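PDB 4Z6P: homoprotocatechuate 2,3-dioxygenase from Brevibacterium fuscum, which catalyses the iron(II)-dependent extradiol cleavage of the aromatic ring of homoprotocatechuate, incorporating both atoms of dioxygen into the product. Local coordinates for the 2-(3,4-dihydroxyphenyl)acetic acid site. Coordinates in Å, arbitrary orientation; residue numbers count along the deposited sequence, not the author numbering.

The 2-(3,4-dihydroxyphenyl)acetic acid site. Residues 155, 157, 192, 200, 214, 243, 248, 250-251, 257, 267, 269, 293-294, 304. With DHY (2-(3,4-dihydroxyphenyl)acetic acid), chain B; FE2 (Fe (II) ion), chain C.
His155 holds CG in the crowded position between backbone N and carbonyl carbon (chi1 64°), His214 likewise, while Glu267 runs out extended with CG anti to the backbone N; together they form the facial triad of two histidines and one carboxylate of an extradiol dioxygenase. His155 NE2 and His214 NE2 bind FE2, and Glu267 OE1 bonds to FE2 at 2.0 Å. The substrate DHY chelates the iron through its two catechol oxygens, O3 and O4, and water 1 is a further ligand in a near-octahedral arrangement.

His248 lies flat over one face of the catechol ring of DHY, with planes 3° apart and ring centroids separated by 3.5 Å. Its two nitrogens work in the imidazole plane: His248 NE2 meets Glu267 OE2 at 2.8 Å, almost straight (177° at H), fixing the carboxylate oxygen not bound to iron, while ND1 reaches carboxylate O1 of DHY by a more bent bond. Trp192 instead points its indole edge, NE1 and CZ2, at the ring, edge-to-face and steeply tilted.

Two arginines pair with the carboxylate of the acetate tail. Arg243, extended from CG to NE, grips it end-on, Arg243 NH2 to DHY O1 at 2.6 Å and NH1 to O2, both in the guanidinium plane; Arg293 NH1 adds a second salt bridge to DHY O2 at 3.0 Å. Tyr257 OH donates to DHY O3 at 2.6 Å, which would favour negative charge on that oxygen.

Engineered Gln200, extended beyond CG, lays CD over the His155 ring. Gln200 OE1 stands 2.8 Å from DHY O4, a hydrogen bond if that hydroxyl keeps its proton, while NE2 and Asn157 ND2 hydrogen-bond to water 1.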
ATOM      1  N   HIS A 155      20.089  10.007  -3.827  1.00 15.75           N
ATOM      2  CA  HIS A 155      21.167  10.235  -4.793  1.00 15.96           C
ATOM      3  C   HIS A 155      21.163  11.602  -5.419  1.00 15.99           C
ATOM      4  O   HIS A 155      20.187  12.366  -5.279  1.00 16.07           O
ATOM      5  CB  HIS A 155      21.135   9.151  -5.915  1.00 16.26           C
ATOM      6  CG  HIS A 155      19.895   9.166  -6.764  1.00 15.93           C
ATOM      7  ND1 HIS A 155      18.783   8.405  -6.471  1.00 15.08           N
ATOM      8  CD2 HIS A 155      19.615   9.790  -7.928  1.00 15.90           C
ATOM      9  CE1 HIS A 155      17.869   8.567  -7.407  1.00 15.41           C
ATOM     10  NE2 HIS A 155      18.334   9.426  -8.288  1.00 14.61           N
ATOM     11  N   ASN A 157      22.021  13.364  -9.440  1.00 16.97           N
ATOM     12  CA  ASN A 157      22.210  13.093 -10.855  1.00 17.48           C
ATOM     13  C   ASN A 157      22.795  14.347 -11.545  1.00 17.22           C
ATOM     14  O   ASN A 157      22.275  15.462 -11.417  1.00 17.36           O
ATOM     15  CB  ASN A 157      20.903  12.610 -11.493  1.00 17.70           C
ATOM     16  CG  ASN A 157      21.087  12.112 -12.933  1.00 18.43           C
ATOM     17  OD1 ASN A 157      21.596  12.834 -13.781  1.00 20.94           O
ATOM     18  ND2 ASN A 157      20.695  10.862 -13.199  1.00 18.44           N
ATOM     19  N   TRP A 192      24.919   4.911 -13.926  1.00 17.15           N
ATOM     20  CA  TRP A 192      24.472   5.030 -12.539  1.00 16.88           C
ATOM     21  C   TRP A 192      25.562   4.379 -11.706  1.00 17.50           C
ATOM     22  O   TRP A 192      26.048   3.323 -12.083  1.00 18.55           O
ATOM     23  CB  TRP A 192      23.165   4.242 -12.379  1.00 16.98           C
ATOM     24  CG  TRP A 192      21.966   4.973 -12.921  1.00 17.61           C
ATOM     25  CD1 TRP A 192      21.046   5.606 -12.189  1.00 19.45           C
ATOM     26  CD2 TRP A 192      21.565   5.136 -14.299  1.00 18.75           C
ATOM     27  NE1 TRP A 192      20.084   6.218 -13.000  1.00 19.83           N
ATOM     28  CE2 TRP A 192      20.391   5.947 -14.306  1.00 18.75           C
ATOM     29  CE3 TRP A 192      22.081   4.699 -15.524  1.00 18.59           C
ATOM     30  CZ2 TRP A 192      19.707   6.266 -15.477  1.00 19.70           C
ATOM     31  CZ3 TRP A 192      21.411   5.040 -16.683  1.00 18.28           C
ATOM     32  CH2 TRP A 192      20.248   5.825 -16.664  1.00 18.71           C
ATOM     33  N   GLN A 200      22.540   3.699  -6.727  1.00 16.30           N
ATOM     34  CA  GLN A 200      23.242   4.938  -7.020  1.00 16.89           C
ATOM     35  C   GLN A 200      23.432   5.821  -5.777  1.00 17.02           C
ATOM     36  O   GLN A 200      22.538   5.963  -4.932  1.00 18.19           O
ATOM     37  CB  GLN A 200      22.466   5.699  -8.085  1.00 16.78           C
ATOM     38  CG  GLN A 200      20.989   5.871  -7.741  1.00 16.39           C
ATOM     39  CD  GLN A 200      20.187   6.467  -8.869  1.00 16.89           C
ATOM     40  OE1 GLN A 200      19.010   6.055  -9.143  1.00 20.79           O
ATOM     41  NE2 GLN A 200      20.782   7.418  -9.548  1.00 16.18           N
ATOM     42  N   HIS A 214      19.190  16.403 -10.971  1.00 16.52           N
ATOM     43  CA  HIS A 214      18.265  16.398  -9.826  1.00 16.20           C
ATOM     44  C   HIS A 214      18.888  15.942  -8.535  1.00 16.19           C
ATOM     45  O   HIS A 214      20.017  15.416  -8.513  1.00 15.53           O
ATOM     46  CB  HIS A 214      17.033  15.521 -10.113  1.00 15.94           C
ATOM     47  CG  HIS A 214      17.343  14.101 -10.484  1.00 15.43           C
ATOM     48  ND1 HIS A 214      17.532  13.710 -11.785  1.00 15.47           N
ATOM     49  CD2 HIS A 214      17.449  12.974  -9.742  1.00 15.88           C
ATOM     50  CE1 HIS A 214      17.729  12.407 -11.839  1.00 15.69           C
ATOM     51  NE2 HIS A 214      17.691  11.939 -10.610  1.00 15.58           N
ATOM     52  N   ARG A 243       7.350  14.914 -14.674  1.00 18.82           N
ATOM     53  CA  ARG A 243       7.387  13.590 -15.317  1.00 18.51           C
ATOM     54  C   ARG A 243       7.076  12.516 -14.281  1.00 18.86           C
ATOM     55  O   ARG A 243       7.605  12.552 -13.186  1.00 16.86           O
ATOM     56  CB  ARG A 243       8.762  13.349 -15.952  1.00 18.67           C
ATOM     57  CG  ARG A 243       9.051  11.895 -16.310  1.00 18.63           C
ATOM     58  CD  ARG A 243      10.323  11.662 -17.139  1.00 19.08           C
ATOM     59  NE  ARG A 243      10.474  10.222 -17.257  1.00 19.24           N
ATOM     60  CZ  ARG A 243      11.608   9.538 -17.068  1.00 19.62           C
ATOM     61  NH1 ARG A 243      12.785  10.150 -16.901  1.00 20.24           N
ATOM     62  NH2 ARG A 243      11.558   8.219 -17.022  1.00 18.74           N
ATOM     63  N   HIS A 248      10.739   2.933 -13.108  1.00 16.51           N
ATOM     64  CA  HIS A 248      11.960   3.005 -13.909  1.00 16.40           C
ATOM     65  C   HIS A 248      12.285   1.613 -14.484  1.00 17.33           C
ATOM     66  O   HIS A 248      12.079   0.580 -13.820  1.00 18.27           O
ATOM     67  CB  HIS A 248      13.162   3.429 -13.077  1.00 17.31           C
ATOM     68  CG  HIS A 248      13.244   4.891 -12.758  1.00 17.47           C
ATOM     69  ND1 HIS A 248      13.166   5.879 -13.727  1.00 18.29           N
ATOM     70  CD2 HIS A 248      13.493   5.526 -11.587  1.00 17.72           C
ATOM     71  CE1 HIS A 248      13.360   7.057 -13.159  1.00 18.15           C
ATOM     72  NE2 HIS A 248      13.539   6.873 -11.862  1.00 19.13           N
ATOM     73  N   VAL A 250      15.831   1.171 -15.758  1.00 18.83           N
ATOM     74  CA  VAL A 250      17.041   1.343 -14.987  1.00 19.35           C
ATOM     75  C   VAL A 250      16.672   1.591 -13.527  1.00 19.53           C
ATOM     76  O   VAL A 250      15.903   2.488 -13.228  1.00 19.91           O
ATOM     77  CB  VAL A 250      17.880   2.528 -15.486  1.00 20.67           C
ATOM     78  CG1 VAL A 250      19.077   2.746 -14.580  1.00 20.94           C
ATOM     79  CG2 VAL A 250      18.361   2.285 -16.925  1.00 20.30           C
ATOM     80  N   SER A 251      17.226   0.779 -12.647  1.00 19.19           N
ATOM     81  CA  SER A 251      17.019   0.853 -11.167  1.00 18.70           C
ATOM     82  C   SER A 251      15.806   0.098 -10.647  1.00 17.92           C
ATOM     83  O   SER A 251      15.755  -0.231  -9.471  1.00 17.45           O
ATOM     84  CB  SER A 251      16.985   2.277 -10.620  1.00 19.10           C
ATOM     85  OG  SER A 251      15.682   2.871 -10.723  1.00 18.54           O
ATOM     86  N   TYR A 257       9.247  13.010 -10.886  1.00 15.57           N
ATOM     87  CA  TYR A 257      10.035  14.239 -10.928  1.00 15.67           C
ATOM     88  C   TYR A 257       9.173  15.483 -10.825  1.00 15.85           C
ATOM     89  O   TYR A 257       8.166  15.634 -11.561  1.00 16.66           O
ATOM     90  CB  TYR A 257      10.849  14.347 -12.224  1.00 16.00           C
ATOM     91  CG  TYR A 257      11.771  13.204 -12.428  1.00 15.37           C
ATOM     92  CD1 TYR A 257      13.045  13.213 -11.881  1.00 16.34           C
ATOM     93  CD2 TYR A 257      11.365  12.104 -13.138  1.00 16.24           C
ATOM     94  CE1 TYR A 257      13.895  12.144 -12.055  1.00 16.21           C
ATOM     95  CE2 TYR A 257      12.215  11.049 -13.348  1.00 16.08           C
ATOM     96  CZ  TYR A 257      13.457  11.051 -12.781  1.00 16.20           C
ATOM     97  OH  TYR A 257      14.286   9.967 -13.025  1.00 17.83           O
ATOM     98  N   GLU A 267      13.651  14.418  -7.532  1.00 15.96           N
ATOM     99  CA  GLU A 267      13.076  13.104  -7.781  1.00 15.27           C
ATOM    100  C   GLU A 267      12.608  12.509  -6.453  1.00 14.96           C
ATOM    101  O   GLU A 267      13.290  12.641  -5.411  1.00 14.05           O
ATOM    102  CB  GLU A 267      14.108  12.169  -8.459  1.00 15.14           C
ATOM    103  CG  GLU A 267      13.513  10.776  -8.749  1.00 15.57           C
ATOM    104  CD  GLU A 267      14.489   9.850  -9.436  1.00 16.09           C
ATOM    105  OE1 GLU A 267      15.701  10.123  -9.427  1.00 17.16           O
ATOM    106  OE2 GLU A 267      14.033   8.853 -10.017  1.00 18.36           O
ATOM    107  N   TYR A 269      11.570   8.611  -5.065  1.00 16.23           N
ATOM    108  CA  TYR A 269      12.141   7.365  -5.526  1.00 16.34           C
ATOM    109  C   TYR A 269      11.932   6.317  -4.443  1.00 17.16           C
ATOM    110  O   TYR A 269      12.083   6.599  -3.241  1.00 18.23           O
ATOM    111  CB  TYR A 269      13.608   7.636  -5.805  1.00 15.95           C
ATOM    112  CG  TYR A 269      14.546   6.557  -6.272  1.00 16.25           C
ATOM    113  CD1 TYR A 269      15.226   5.746  -5.355  1.00 16.05           C
ATOM    114  CD2 TYR A 269      14.877   6.446  -7.608  1.00 15.23           C
ATOM    115  CE1 TYR A 269      16.167   4.823  -5.788  1.00 16.43           C
ATOM    116  CE2 TYR A 269      15.811   5.512  -8.035  1.00 15.43           C
ATOM    117  CZ  TYR A 269      16.445   4.716  -7.138  1.00 16.24           C
ATOM    118  OH  TYR A 269      17.434   3.861  -7.597  1.00 16.56           O
ATOM    119  N   ARG A 293      13.664   3.674 -19.465  1.00 18.56           N
ATOM    120  CA  ARG A 293      13.547   4.802 -18.585  1.00 19.32           C
ATOM    121  C   ARG A 293      12.220   4.684 -17.856  1.00 19.85           C
ATOM    122  O   ARG A 293      12.214   4.500 -16.656  1.00 21.30           O
ATOM    123  CB  ARG A 293      13.722   6.135 -19.331  1.00 18.51           C
ATOM    124  CG  ARG A 293      15.185   6.417 -19.635  1.00 18.69           C
ATOM    125  CD  ARG A 293      15.502   7.875 -19.913  1.00 18.66           C
ATOM    126  NE  ARG A 293      16.937   8.137 -20.140  1.00 17.94           N
ATOM    127  CZ  ARG A 293      17.860   8.399 -19.206  1.00 19.56           C
ATOM    128  NH1 ARG A 293      17.569   8.392 -17.916  1.00 20.74           N
ATOM    129  NH2 ARG A 293      19.107   8.655 -19.560  1.00 20.50           N
ATOM    130  N   ASP A 294      11.118   4.730 -18.575  1.00 18.90           N
ATOM    131  CA  ASP A 294       9.853   4.351 -17.979  1.00 19.01           C
ATOM    132  C   ASP A 294       9.542   2.959 -18.463  1.00 18.61           C
ATOM    133  O   ASP A 294       9.393   2.720 -19.665  1.00 19.66           O
ATOM    134  CB  ASP A 294       8.747   5.319 -18.381  1.00 19.00           C
ATOM    135  CG  ASP A 294       7.471   5.098 -17.612  1.00 19.78           C
ATOM    136  OD1 ASP A 294       7.390   5.591 -16.445  1.00 19.28           O
ATOM    137  OD2 ASP A 294       6.542   4.449 -18.177  1.00 18.61           O
ATOM    138  N   TRP A 304      12.967  17.038 -19.673  1.00 21.14           N
ATOM    139  CA  TRP A 304      13.738  16.139 -18.812  1.00 20.33           C
ATOM    140  C   TRP A 304      15.152  15.970 -19.359  1.00 20.84           C
ATOM    141  O   TRP A 304      16.118  15.872 -18.626  1.00 20.04           O
ATOM    142  CB  TRP A 304      13.059  14.762 -18.693  1.00 19.95           C
ATOM    143  CG  TRP A 304      13.530  14.020 -17.498  1.00 19.84           C
ATOM    144  CD1 TRP A 304      13.035  14.123 -16.245  1.00 20.08           C
ATOM    145  CD2 TRP A 304      14.643  13.122 -17.418  1.00 20.88           C
ATOM    146  NE1 TRP A 304      13.726  13.313 -15.386  1.00 19.22           N
ATOM    147  CE2 TRP A 304      14.720  12.676 -16.079  1.00 20.63           C
ATOM    148  CE3 TRP A 304      15.570  12.644 -18.339  1.00 20.62           C
ATOM    149  CZ2 TRP A 304      15.697  11.800 -15.640  1.00 21.23           C
ATOM    150  CZ3 TRP A 304      16.527  11.783 -17.905  1.00 21.98           C
ATOM    151  CH2 TRP A 304      16.596  11.369 -16.554  1.00 21.82           C
TER
HETATM  152  C1  DHY B 403      16.427   6.609 -14.432  1.00 23.37           C
HETATM  153  C2  DHY B 403      16.547   8.007 -14.090  1.00 23.00           C
HETATM  154  C3  DHY B 403      16.730   8.363 -12.737  1.00 23.68           C
HETATM  155  C4  DHY B 403      16.855   7.297 -11.744  1.00 23.10           C
HETATM  156  C5  DHY B 403      16.799   5.932 -12.115  1.00 19.47           C
HETATM  157  C6  DHY B 403      16.546   5.600 -13.455  1.00 23.08           C
HETATM  158  C7  DHY B 403      15.832   6.238 -15.785  1.00 24.18           C
HETATM  159  C8  DHY B 403      14.637   7.151 -16.166  1.00 19.64           C
HETATM  160  O1  DHY B 403      13.477   6.746 -16.039  1.00 27.04           O
HETATM  161  O2  DHY B 403      14.893   8.175 -16.612  1.00 17.30           O
HETATM  162  O3  DHY B 403      16.802   9.675 -12.376  1.00 17.08           O
HETATM  163  O4  DHY B 403      17.035   7.623 -10.405  1.00 19.50           O
HETATM  164 FE   FE2 C 401      17.421   9.677 -10.330  1.00 18.84          FE
HETATM  165  O   HOH W   1      19.578   9.165 -11.256  1.00 16.57           O